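Local coordinates for zebrafish RNase5 (Danio rerio, PDB 3LJE), which probably cleaves RNA as a pancreatic-type ribonuclease of the fish RNase/angiogenin subfamily, at residues A[15-20]-A[35-40]; A[27-32]-A[96-101]; A[46-51]-A[84-89]. All coordinates share one frame; numbering follows the deposited sequence. Where two conformers were deposited one is given.

Contact 1: A[15-20]-A[35-40]. With ACT (acetate ion), chain B; SO4 (sulfate ion), chain C.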
loop_
_atom_site.group_PDB
_atom_site.type_symbol
_atom_site.label_atom_id
_atom_site.label_comp_id
_atom_site.label_asym_id
_atom_site.label_seq_id
_atom_site.Cartn_x
_atom_site.Cartn_y
_atom_site.Cartn_z
ATOM N N LEU A 15 6.184 -2.905 0.021
ATOM C CA LEU A 15 6.887 -1.633 -0.176
ATOM C C LEU A 15 6.579 -1.041 -1.564
ATOM O O LEU A 15 6.337 0.144 -1.709
ATOM C CB LEU A 15 8.438 -1.786 -0.132
ATOM C CG LEU A 15 8.969 -2.281 1.239
ATOM C CD1 LEU A 15 10.519 -2.291 1.094
ATOM C CD2 LEU A 15 8.501 -1.465 2.399
ATOM N N ARG A 16 6.673 -1.906 -2.576
ATOM C CA ARG A 16 6.417 -1.470 -3.924
ATOM C C ARG A 16 5.019 -0.990 -4.123
ATOM O O ARG A 16 4.773 0.042 -4.785
ATOM C CB ARG A 16 6.709 -2.641 -4.923
ATOM C CG ARG A 16 6.205 -2.314 -6.372
ATOM C CD ARG A 16 6.679 -3.300 -7.480
ATOM N NE ARG A 16 6.215 -4.673 -7.195
ATOM C CZ ARG A 16 5.008 -5.145 -7.516
ATOM N NH1 ARG A 16 4.083 -4.391 -8.193
ATOM N NH2 ARG A 16 4.682 -6.345 -7.061
ATOM N N GLN A 17 4.062 -1.705 -3.585
ATOM C CA GLN A 17 2.714 -1.273 -3.867
ATOM C C GLN A 17 2.122 -0.230 -2.911
ATOM O O GLN A 17 1.149 0.412 -3.286
ATOM C CB GLN A 17 1.782 -2.490 -3.751
ATOM C CG GLN A 17 2.128 -3.613 -4.733
ATOM C CD GLN A 17 1.074 -4.708 -4.626
ATOM O OE1 GLN A 17 0.490 -5.108 -5.632
ATOM N NE2 GLN A 17 0.814 -5.166 -3.439
ATOM N N HIS A 18 2.699 -0.120 -1.708
ATOM C CA HIS A 18 2.069 0.717 -0.696
ATOM C C HIS A 18 2.893 1.730 0.062
ATOM O O HIS A 18 2.331 2.453 0.942
ATOM C CB HIS A 18 1.364 -0.207 0.357
ATOM C CG HIS A 18 0.313 -1.082 -0.268
ATOM N ND1 HIS A 18 -0.823 -0.563 -0.843
ATOM C CD2 HIS A 18 0.271 -2.429 -0.480
ATOM C CE1 HIS A 18 -1.550 -1.540 -1.377
ATOM N NE2 HIS A 18 -0.917 -2.685 -1.177
ATOM N N VAL A 19 4.158 1.875 -0.285
ATOM C CA VAL A 19 4.990 2.811 0.474
ATOM C C VAL A 19 5.612 3.821 -0.493
ATOM O O VAL A 19 6.433 3.445 -1.398
ATOM C CB VAL A 19 6.138 2.056 1.206
ATOM C CG1 VAL A 19 7.005 3.008 2.037
ATOM C CG2 VAL A 19 5.553 0.973 2.247
ATOM N N ASP A 20 5.213 5.081 -0.347
ATOM C CA ASP A 20 5.856 6.079 -1.203
ATOM C C ASP A 20 5.610 7.510 -0.573
ATOM O O ASP A 20 4.553 8.115 -0.736
ATOM C CB ASP A 20 5.249 6.067 -2.631
ATOM C CG ASP A 20 6.023 7.005 -3.542
ATOM O OD1 ASP A 20 5.896 6.855 -4.772
ATOM O OD2 ASP A 20 6.791 7.849 -2.982
ATOM N N LYS A 35 5.139 1.131 -11.336
ATOM C CA LYS A 35 5.388 0.116 -10.239
ATOM C C LYS A 35 4.715 -1.164 -10.666
ATOM O O LYS A 35 4.736 -2.213 -9.951
ATOM C CB LYS A 35 4.814 0.639 -8.882
ATOM C CG LYS A 35 5.549 1.965 -8.297
ATOM C CD LYS A 35 4.622 2.603 -7.223
ATOM C CE LYS A 35 5.107 4.049 -6.810
ATOM N NZ LYS A 35 6.309 3.913 -5.962
ATOM N N LYS A 36 4.130 -1.148 -11.854
ATOM C CA LYS A 36 3.490 -2.345 -12.338
ATOM C C LYS A 36 2.455 -2.970 -11.372
ATOM O O LYS A 36 2.408 -4.221 -11.142
ATOM C CB LYS A 36 4.557 -3.407 -12.685
ATOM C CG LYS A 36 5.545 -2.896 -13.740
ATOM C CD LYS A 36 6.331 -4.153 -14.349
ATOM C CE LYS A 36 6.866 -3.905 -15.766
ATOM N NZ LYS A 36 7.592 -2.623 -15.857
ATOM N N ILE A 37 1.563 -2.134 -10.864
ATOM C CA ILE A 37 0.620 -2.649 -9.884
ATOM C C ILE A 37 -0.642 -3.044 -10.616
ATOM O O ILE A 37 -1.376 -2.157 -11.073
ATOM C CB ILE A 37 0.293 -1.579 -8.884
ATOM C CG1 ILE A 37 1.642 -1.211 -8.216
ATOM C CG2 ILE A 37 -0.782 -2.078 -7.790
ATOM C CD1 ILE A 37 1.491 0.040 -7.356
ATOM N N THR A 38 -0.873 -4.351 -10.740
ATOM C CA THR A 38 -2.086 -4.849 -11.452
ATOM C C THR A 38 -2.966 -5.645 -10.516
ATOM O O THR A 38 -2.622 -5.825 -9.376
ATOM C CB THR A 38 -1.673 -5.776 -12.613
ATOM O OG1 THR A 38 -0.932 -6.859 -12.097
ATOM C CG2 THR A 38 -0.809 -5.071 -13.583
ATOM N N ALA A 39 -4.101 -6.111 -11.039
ATOM C CA ALA A 39 -4.985 -6.931 -10.245
ATOM C C ALA A 39 -4.372 -8.334 -10.301
ATOM O O ALA A 39 -4.375 -8.958 -11.358
ATOM C CB ALA A 39 -6.401 -6.944 -10.779
ATOM N N GLY A 40 -3.833 -8.813 -9.190
ATOM C CA GLY A 40 -3.185 -10.128 -9.055
ATOM C C GLY A 40 -2.804 -10.949 -10.319
ATOM O O GLY A 40 -3.635 -11.637 -10.891
HETATM C C ACT B . 1.481 -6.928 -8.943
HETATM O O ACT B . 2.552 -7.520 -8.689
HETATM O OXT ACT B . 1.042 -5.937 -8.318
HETATM C CH3 ACT B . 0.641 -7.464 -10.103
HETATM S S SO4 C . -2.496 -5.785 -0.825
HETATM O O1 SO4 C . -3.913 -5.131 -0.493
HETATM O O2 SO4 C . -1.439 -5.660 0.315
HETATM O O3 SO4 C . -2.708 -7.257 -1.155
HETATM O O4 SO4 C . -2.043 -5.048 -2.151
HETATM O O HOH W 1 5.675 2.494 -3.888
HETATM O O HOH W 2 -2.197 -5.972 -6.287
#

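Contact 2: A[27-32]-A[96-101]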
loop_
_atom_site.group_PDB
_atom_site.type_symbol
_atom_site.label_atom_id
_atom_site.label_comp_id
_atom_site.label_asym_id
_atom_site.label_seq_id
_atom_site.Cartn_x
_atom_site.Cartn_y
_atom_site.Cartn_z
ATOM N N LYS A 27 -0.209 11.890 -9.398
ATOM C CA LYS A 27 0.682 10.851 -9.909
ATOM C C LYS A 27 0.111 9.436 -9.954
ATOM O O LYS A 27 0.855 8.467 -10.262
ATOM C CB LYS A 27 1.973 10.827 -8.994
ATOM C CG LYS A 27 2.797 12.187 -8.962
ATOM C CD LYS A 27 4.015 11.942 -7.900
ATOM C CE LYS A 27 4.475 13.172 -7.393
ATOM N NZ LYS A 27 5.637 13.059 -6.598
ATOM N N CYS A 28 -1.175 9.257 -9.548
ATOM C CA CYS A 28 -1.712 7.904 -9.573
ATOM C C CYS A 28 -1.445 7.111 -10.868
ATOM O O CYS A 28 -1.002 5.989 -10.787
ATOM C CB CYS A 28 -3.265 7.865 -9.331
ATOM S SG CYS A 28 -3.655 8.191 -7.559
ATOM N N ASP A 29 -1.780 7.663 -12.037
ATOM C CA ASP A 29 -1.616 6.868 -13.241
ATOM C C ASP A 29 -0.158 6.409 -13.449
ATOM O O ASP A 29 0.066 5.212 -13.690
ATOM C CB ASP A 29 -2.025 7.630 -14.494
ATOM C CG ASP A 29 -3.613 7.814 -14.616
ATOM O OD1 ASP A 29 -4.373 7.282 -13.722
ATOM O OD2 ASP A 29 -4.038 8.502 -15.586
ATOM N N ARG A 30 0.788 7.351 -13.339
ATOM C CA ARG A 30 2.194 6.944 -13.607
ATOM C C ARG A 30 2.732 6.012 -12.508
ATOM O O ARG A 30 3.503 5.097 -12.808
ATOM C CB ARG A 30 3.123 8.190 -13.810
ATOM C CG ARG A 30 3.793 8.852 -12.542
ATOM C CD ARG A 30 4.730 10.023 -12.821
ATOM N NE ARG A 30 3.967 11.217 -13.085
ATOM C CZ ARG A 30 4.197 12.483 -12.772
ATOM N NH1 ARG A 30 5.258 12.942 -12.088
ATOM N NH2 ARG A 30 3.292 13.315 -13.192
ATOM N N ALA A 31 2.332 6.211 -11.236
ATOM C CA ALA A 31 2.774 5.344 -10.154
ATOM C C ALA A 31 2.227 3.931 -10.400
ATOM O O ALA A 31 2.964 2.960 -10.283
ATOM C CB ALA A 31 2.321 5.875 -8.799
ATOM N N MET A 32 0.930 3.809 -10.730
ATOM C CA MET A 32 0.348 2.452 -10.932
ATOM C C MET A 32 1.048 1.752 -12.123
ATOM O O MET A 32 1.273 0.558 -12.160
ATOM C CB MET A 32 -1.185 2.565 -11.214
ATOM C CG MET A 32 -2.005 3.095 -9.975
ATOM S SD MET A 32 -1.823 1.954 -8.459
ATOM C CE MET A 32 -2.976 0.609 -9.045
ATOM N N CYS A 96 -5.448 1.782 -17.989
ATOM C CA CYS A 96 -5.974 2.200 -16.690
ATOM C C CYS A 96 -5.911 3.732 -16.414
ATOM O O CYS A 96 -4.884 4.361 -16.641
ATOM C CB CYS A 96 -5.209 1.461 -15.589
ATOM S SG CYS A 96 -4.849 -0.284 -15.960
ATOM N N GLN A 97 -7.012 4.341 -15.936
ATOM C CA GLN A 97 -6.999 5.725 -15.513
ATOM C C GLN A 97 -7.540 5.796 -14.086
ATOM O O GLN A 97 -8.628 5.230 -13.813
ATOM C CB GLN A 97 -7.880 6.583 -16.389
ATOM C CG GLN A 97 -7.282 6.665 -17.788
ATOM C CD GLN A 97 -8.081 7.597 -18.689
ATOM O OE1 GLN A 97 -8.682 7.155 -19.693
ATOM N NE2 GLN A 97 -8.110 8.878 -18.328
ATOM N N TYR A 98 -6.836 6.542 -13.236
ATOM C CA TYR A 98 -7.202 6.667 -11.800
ATOM C C TYR A 98 -7.544 8.079 -11.348
ATOM O O TYR A 98 -7.115 9.060 -11.971
ATOM C CB TYR A 98 -5.992 6.178 -10.953
ATOM C CG TYR A 98 -5.700 4.742 -11.117
ATOM C CD1 TYR A 98 -6.324 3.787 -10.260
ATOM C CD2 TYR A 98 -4.896 4.275 -12.160
ATOM C CE1 TYR A 98 -6.153 2.456 -10.446
ATOM C CE2 TYR A 98 -4.745 2.909 -12.358
ATOM C CZ TYR A 98 -5.375 2.022 -11.489
ATOM O OH TYR A 98 -5.206 0.683 -11.607
ATOM N N ARG A 99 -8.250 8.195 -10.211
ATOM C CA ARG A 99 -8.486 9.496 -9.622
ATOM C C ARG A 99 -7.817 9.323 -8.286
ATOM O O ARG A 99 -7.942 8.264 -7.673
ATOM C CB ARG A 99 -9.992 9.702 -9.450
ATOM C CG ARG A 99 -10.441 10.881 -8.570
ATOM C CD ARG A 99 -10.117 12.329 -9.134
ATOM N NE ARG A 99 -10.756 12.729 -10.428
ATOM C CZ ARG A 99 -11.922 12.262 -10.934
ATOM N NH1 ARG A 99 -12.638 11.340 -10.284
ATOM N NH2 ARG A 99 -12.380 12.728 -12.114
ATOM N N GLY A 100 -7.114 10.306 -7.798
ATOM C CA GLY A 100 -6.455 10.140 -6.508
ATOM C C GLY A 100 -7.094 11.023 -5.418
ATOM O O GLY A 100 -7.588 12.111 -5.730
ATOM N N THR A 101 -7.095 10.554 -4.175
ATOM C CA THR A 101 -7.595 11.334 -3.049
ATOM C C THR A 101 -6.573 11.277 -1.928
ATOM O O THR A 101 -6.014 10.208 -1.642
ATOM C CB THR A 101 -8.878 10.717 -2.506
ATOM O OG1 THR A 101 -9.870 10.740 -3.518
ATOM C CG2 THR A 101 -9.378 11.544 -1.293
HETATM O O HOH W 3 -6.348 9.608 -15.263
#

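Contact 3: A[46-51]-A[84-89]. With SO4 (sulfate ion), chain C.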
loop_
_atom_site.group_PDB
_atom_site.type_symbol
_atom_site.label_atom_id
_atom_site.label_comp_id
_atom_site.label_asym_id
_atom_site.label_seq_id
_atom_site.Cartn_x
_atom_site.Cartn_y
_atom_site.Cartn_z
ATOM N N LYS A 46 -5.871 -2.712 -11.514
ATOM C CA LYS A 46 -6.253 -2.900 -10.127
ATOM C C LYS A 46 -7.268 -1.757 -9.799
ATOM O O LYS A 46 -7.128 -0.560 -10.161
ATOM C CB LYS A 46 -4.961 -2.847 -9.293
ATOM C CG LYS A 46 -5.260 -3.106 -7.850
ATOM C CD LYS A 46 -3.973 -3.299 -7.015
ATOM C CE LYS A 46 -4.301 -3.421 -5.505
ATOM N NZ LYS A 46 -3.054 -3.501 -4.672
ATOM N N GLU A 47 -8.351 -2.142 -9.131
ATOM C CA GLU A 47 -9.406 -1.191 -8.794
ATOM C C GLU A 47 -8.992 -0.081 -7.802
ATOM O O GLU A 47 -9.366 1.070 -7.983
ATOM C CB GLU A 47 -10.600 -1.984 -8.162
ATOM C CG GLU A 47 -11.261 -2.876 -9.069
ATOM C CD GLU A 47 -12.228 -2.140 -10.020
ATOM O OE1 GLU A 47 -12.717 -2.805 -10.947
ATOM O OE2 GLU A 47 -12.521 -0.941 -9.848
ATOM N N VAL A 48 -8.277 -0.446 -6.744
ATOM C CA VAL A 48 -7.981 0.572 -5.658
ATOM C C VAL A 48 -6.607 0.273 -5.110
ATOM O O VAL A 48 -6.252 -0.896 -4.851
ATOM C CB VAL A 48 -9.101 0.706 -4.607
ATOM C CG1 VAL A 48 -8.668 1.636 -3.485
ATOM C CG2 VAL A 48 -10.393 1.217 -5.246
ATOM N N ASN A 49 -5.754 1.311 -4.920
ATOM C CA ASN A 49 -4.484 0.975 -4.314
ATOM C C ASN A 49 -4.023 2.229 -3.555
ATOM O O ASN A 49 -3.877 3.330 -4.125
ATOM C CB ASN A 49 -3.441 0.648 -5.408
ATOM C CG ASN A 49 -2.117 0.201 -4.815
ATOM O OD1 ASN A 49 -1.943 -0.981 -4.501
ATOM N ND2 ASN A 49 -1.180 1.172 -4.591
ATOM N N THR A 50 -3.788 2.028 -2.265
ATOM C CA THR A 50 -3.318 3.138 -1.500
ATOM C C THR A 50 -1.804 3.155 -1.289
ATOM O O THR A 50 -1.184 2.163 -0.876
ATOM C CB THR A 50 -4.039 3.048 -0.066
ATOM O OG1 THR A 50 -5.421 3.100 -0.339
ATOM C CG2 THR A 50 -3.516 4.207 0.938
ATOM N N PHE A 51 -1.238 4.368 -1.396
ATOM C CA PHE A 51 0.160 4.600 -1.066
ATOM C C PHE A 51 0.257 5.376 0.264
ATOM O O PHE A 51 -0.334 6.455 0.403
ATOM C CB PHE A 51 0.816 5.474 -2.173
ATOM C CG PHE A 51 0.854 4.746 -3.490
ATOM C CD1 PHE A 51 1.932 3.831 -3.736
ATOM C CD2 PHE A 51 -0.167 4.935 -4.452
ATOM C CE1 PHE A 51 1.953 3.101 -4.990
ATOM C CE2 PHE A 51 -0.111 4.234 -5.683
ATOM C CZ PHE A 51 0.935 3.331 -5.935
ATOM N N THR A 84 -4.928 7.587 -1.932
ATOM C CA THR A 84 -5.625 6.440 -2.514
ATOM C C THR A 84 -5.941 6.623 -3.988
ATOM O O THR A 84 -6.555 7.671 -4.385
ATOM C CB THR A 84 -6.940 6.155 -1.755
ATOM O OG1 THR A 84 -6.588 5.848 -0.391
ATOM C CG2 THR A 84 -7.649 4.963 -2.368
ATOM N N CYS A 85 -5.529 5.638 -4.834
ATOM C CA CYS A 85 -5.751 5.750 -6.288
ATOM C C CYS A 85 -6.925 4.833 -6.627
ATOM O O CYS A 85 -6.824 3.689 -6.306
ATOM C CB CYS A 85 -4.491 5.254 -7.072
ATOM S SG CYS A 85 -3.103 6.392 -6.724
ATOM N N LYS A 86 -8.014 5.348 -7.210
ATOM C CA LYS A 86 -9.177 4.509 -7.547
ATOM C C LYS A 86 -9.399 4.545 -9.040
ATOM O O LYS A 86 -9.427 5.590 -9.640
ATOM C CB LYS A 86 -10.477 5.005 -6.889
ATOM C CG LYS A 86 -10.304 5.208 -5.430
ATOM C CD LYS A 86 -11.569 5.831 -4.726
ATOM C CE LYS A 86 -11.004 6.723 -3.541
ATOM N NZ LYS A 86 -11.345 6.060 -2.211
ATOM N N LEU A 87 -9.609 3.391 -9.588
ATOM C CA LEU A 87 -9.775 3.220 -11.000
ATOM C C LEU A 87 -11.050 3.901 -11.456
ATOM O O LEU A 87 -12.132 3.639 -10.885
ATOM C CB LEU A 87 -9.850 1.773 -11.266
ATOM C CG LEU A 87 -9.920 1.449 -12.746
ATOM C CD1 LEU A 87 -8.553 1.796 -13.424
ATOM C CD2 LEU A 87 -10.192 -0.097 -12.882
ATOM N N LYS A 88 -10.919 4.787 -12.434
ATOM C CA LYS A 88 -12.056 5.540 -12.942
ATOM C C LYS A 88 -12.421 4.783 -14.201
ATOM O O LYS A 88 -13.549 4.511 -14.375
ATOM C CB LYS A 88 -11.676 6.982 -13.252
ATOM C CG LYS A 88 -12.840 7.996 -13.203
ATOM C CD LYS A 88 -13.675 8.109 -11.803
ATOM C CE LYS A 88 -14.349 9.517 -11.696
ATOM N NZ LYS A 88 -14.799 9.910 -10.327
ATOM N N SER A 89 -11.472 4.414 -15.076
ATOM C CA SER A 89 -11.832 3.625 -16.282
ATOM C C SER A 89 -10.698 2.739 -16.839
ATOM O O SER A 89 -9.550 2.879 -16.428
ATOM C CB SER A 89 -12.356 4.555 -17.381
ATOM O OG SER A 89 -11.389 5.491 -17.797
HETATM S S SO4 C . -2.496 -5.785 -0.825
HETATM O O1 SO4 C . -3.913 -5.131 -0.493
HETATM O O2 SO4 C . -1.439 -5.660 0.315
HETATM O O3 SO4 C . -2.708 -7.257 -1.155
HETATM O O4 SO4 C . -2.043 -5.048 -2.151
#

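Contact 1: A[15-20]-A[35-40]
R16 and K35 run alongside one another in opposite senses, and polar bonds tie the far end of each chain to the other segment. The guanidinium NH1 of R16 donates to the carbonyl O of K35 at 2.9 Å; the bond is bent at its hydrogen (147°) but meets the oxygen nearly in line with C=O. R16 carries CG anti to its backbone N (chi1 170°), and a bend at chi3 turns NE aside, with NH1 ending at O of K35. Beyond it, NH2 of R16 reaches O of an acetate, probably from the crystallisation liquor, at 2.9 Å. In the opposite direction, in one of its two modelled conformers, K35, bent at chi4, brings NZ to OD1 of D20, a 3.2 Å salt bridge made from above the carboxylate plane; OD2 of D20 is held by the backbone N of D22.

The carbonyl taken by R16 stands where helix 28-34 ends in a Schellman motif, with K36 at positive phi, so an arginine suits the site as a donor to the helix end.

Two waters also join the segments. One accepts from NZ of K35 at 2.6 Å and lies beside the carbonyls of R16 and V19; the other donates to OE1 of Q17 at 2.9 Å and to O of T38 at 3.1 Å.

Apolar packing is supplied by I37, whose CD1 lies 3.9 Å from CA of Q17 while its side chain also touches N49 and F51.

Next along the helix, NE2 of H18, probably the family's catalytic histidine, donates almost straight (170°) to O4 of a sulfate, probably also from the liquor, at 2.8 Å.

Contact 2: A[27-32]-A[96-101]
In M32, chi1 (-67°) sets CG over the ring of Y98; the bend at chi2 then places SD obliquely to the ring, and that at chi3 brings CE to the hydroxyl. The motif is a Met-aromatic contact between helix 28-34 and the first part of strand 97-112 in the pancreatic ribonuclease fold; the axes of helix segment 28-32 and strand segment 97-101 lie at 122°. CG of M32 sits over one face, 3.8 Å from the centroid of the Y98 ring, in a CH-pi contact. Its SD stands 4.9 Å from the same centroid, and CE lies 3.4 Å from OH of Y98. The flexible, polarisable methionine can thus lie over the ring and reach its hydroxyl, which itself bonds to the carbonyl of K46.

One turn earlier, D29 supplies the polar bond. Its OD1, at the edge of the ring, offers its syn lone pair to the backbone N of Y98 at 2.6 Å, while OD2 accepts a hydrogen bond from a water at 2.6 Å.

C28 packs its CB against CB of Y98 at 3.6 Å, and its sulfur forms a disulfide with C85. Glycine suits position 100 because a CB there would clash with this cysteine: SG of C28 already lies 3.6 Å from CA of G100.

Contact 3: A[46-51]-A[84-89]
From V48 to T50 the backbone pairs antiparallel with T84 to K86, the axes 4.6 Å apart at closest, with N49 and C85 the hydrogen-bonded pair, N of N49 to O of C85 at 3.0 Å and N of C85 to O of N49 at 2.9 Å. N of L87 adds a bond to O of E47 at 2.8 Å. The beta-branched V48, T50 and T84 suit an extended strand and share one face with K86: CG1 of V48 touches CG2 of T84 at 3.7 Å, and the threonine hydroxyls lie close, OG1 of T50 being bonded to OE1 of E121. On the other face, SG of C85 meets the F51 ring edge-on, 3.8 Å from CE2.

K46 runs fully extended, and NZ donates to OD1 of N49 at 2.8 Å, on a lone pair, and to sulfate O4 at 3.1 Å. It probably corresponds to the family's catalytic lysine, in the CKxxNTF signature. An alanine here would remove the amine, and would probably leave OD1 of N49 without this donor and the sulfate less firmly held, though ND2 would keep its bond to O of Q17.

That bond ties the pair to helix 8-18; helix 28-34 touches F51 through A31 and M32, and strand 97-112 lies beyond strand 80-89.

From the N terminus, helix 8-18 opens contact 1, and segment 27-32 opens contact 2 before contact 1 closes at 35-40; the two therefore cross. They meet where N of I37 probably bonds to O of M32. Contact 3 opens at 46-51, after contact 1 has closed, and closes at 84-89, so it is nested within the larger loop that contact 2 shuts at 96-101. Contact 1 thus joins the first helix to the loop after the second, contact 2 sets that second helix on the sheet, and contact 3 pairs strand 48-52 with strand 80-89 in that sheet. A probable bond from H18 ND1 to T50 O brings contacts 1 and 3 together beside the shared sulfate, consistent with a phosphate-binding active site.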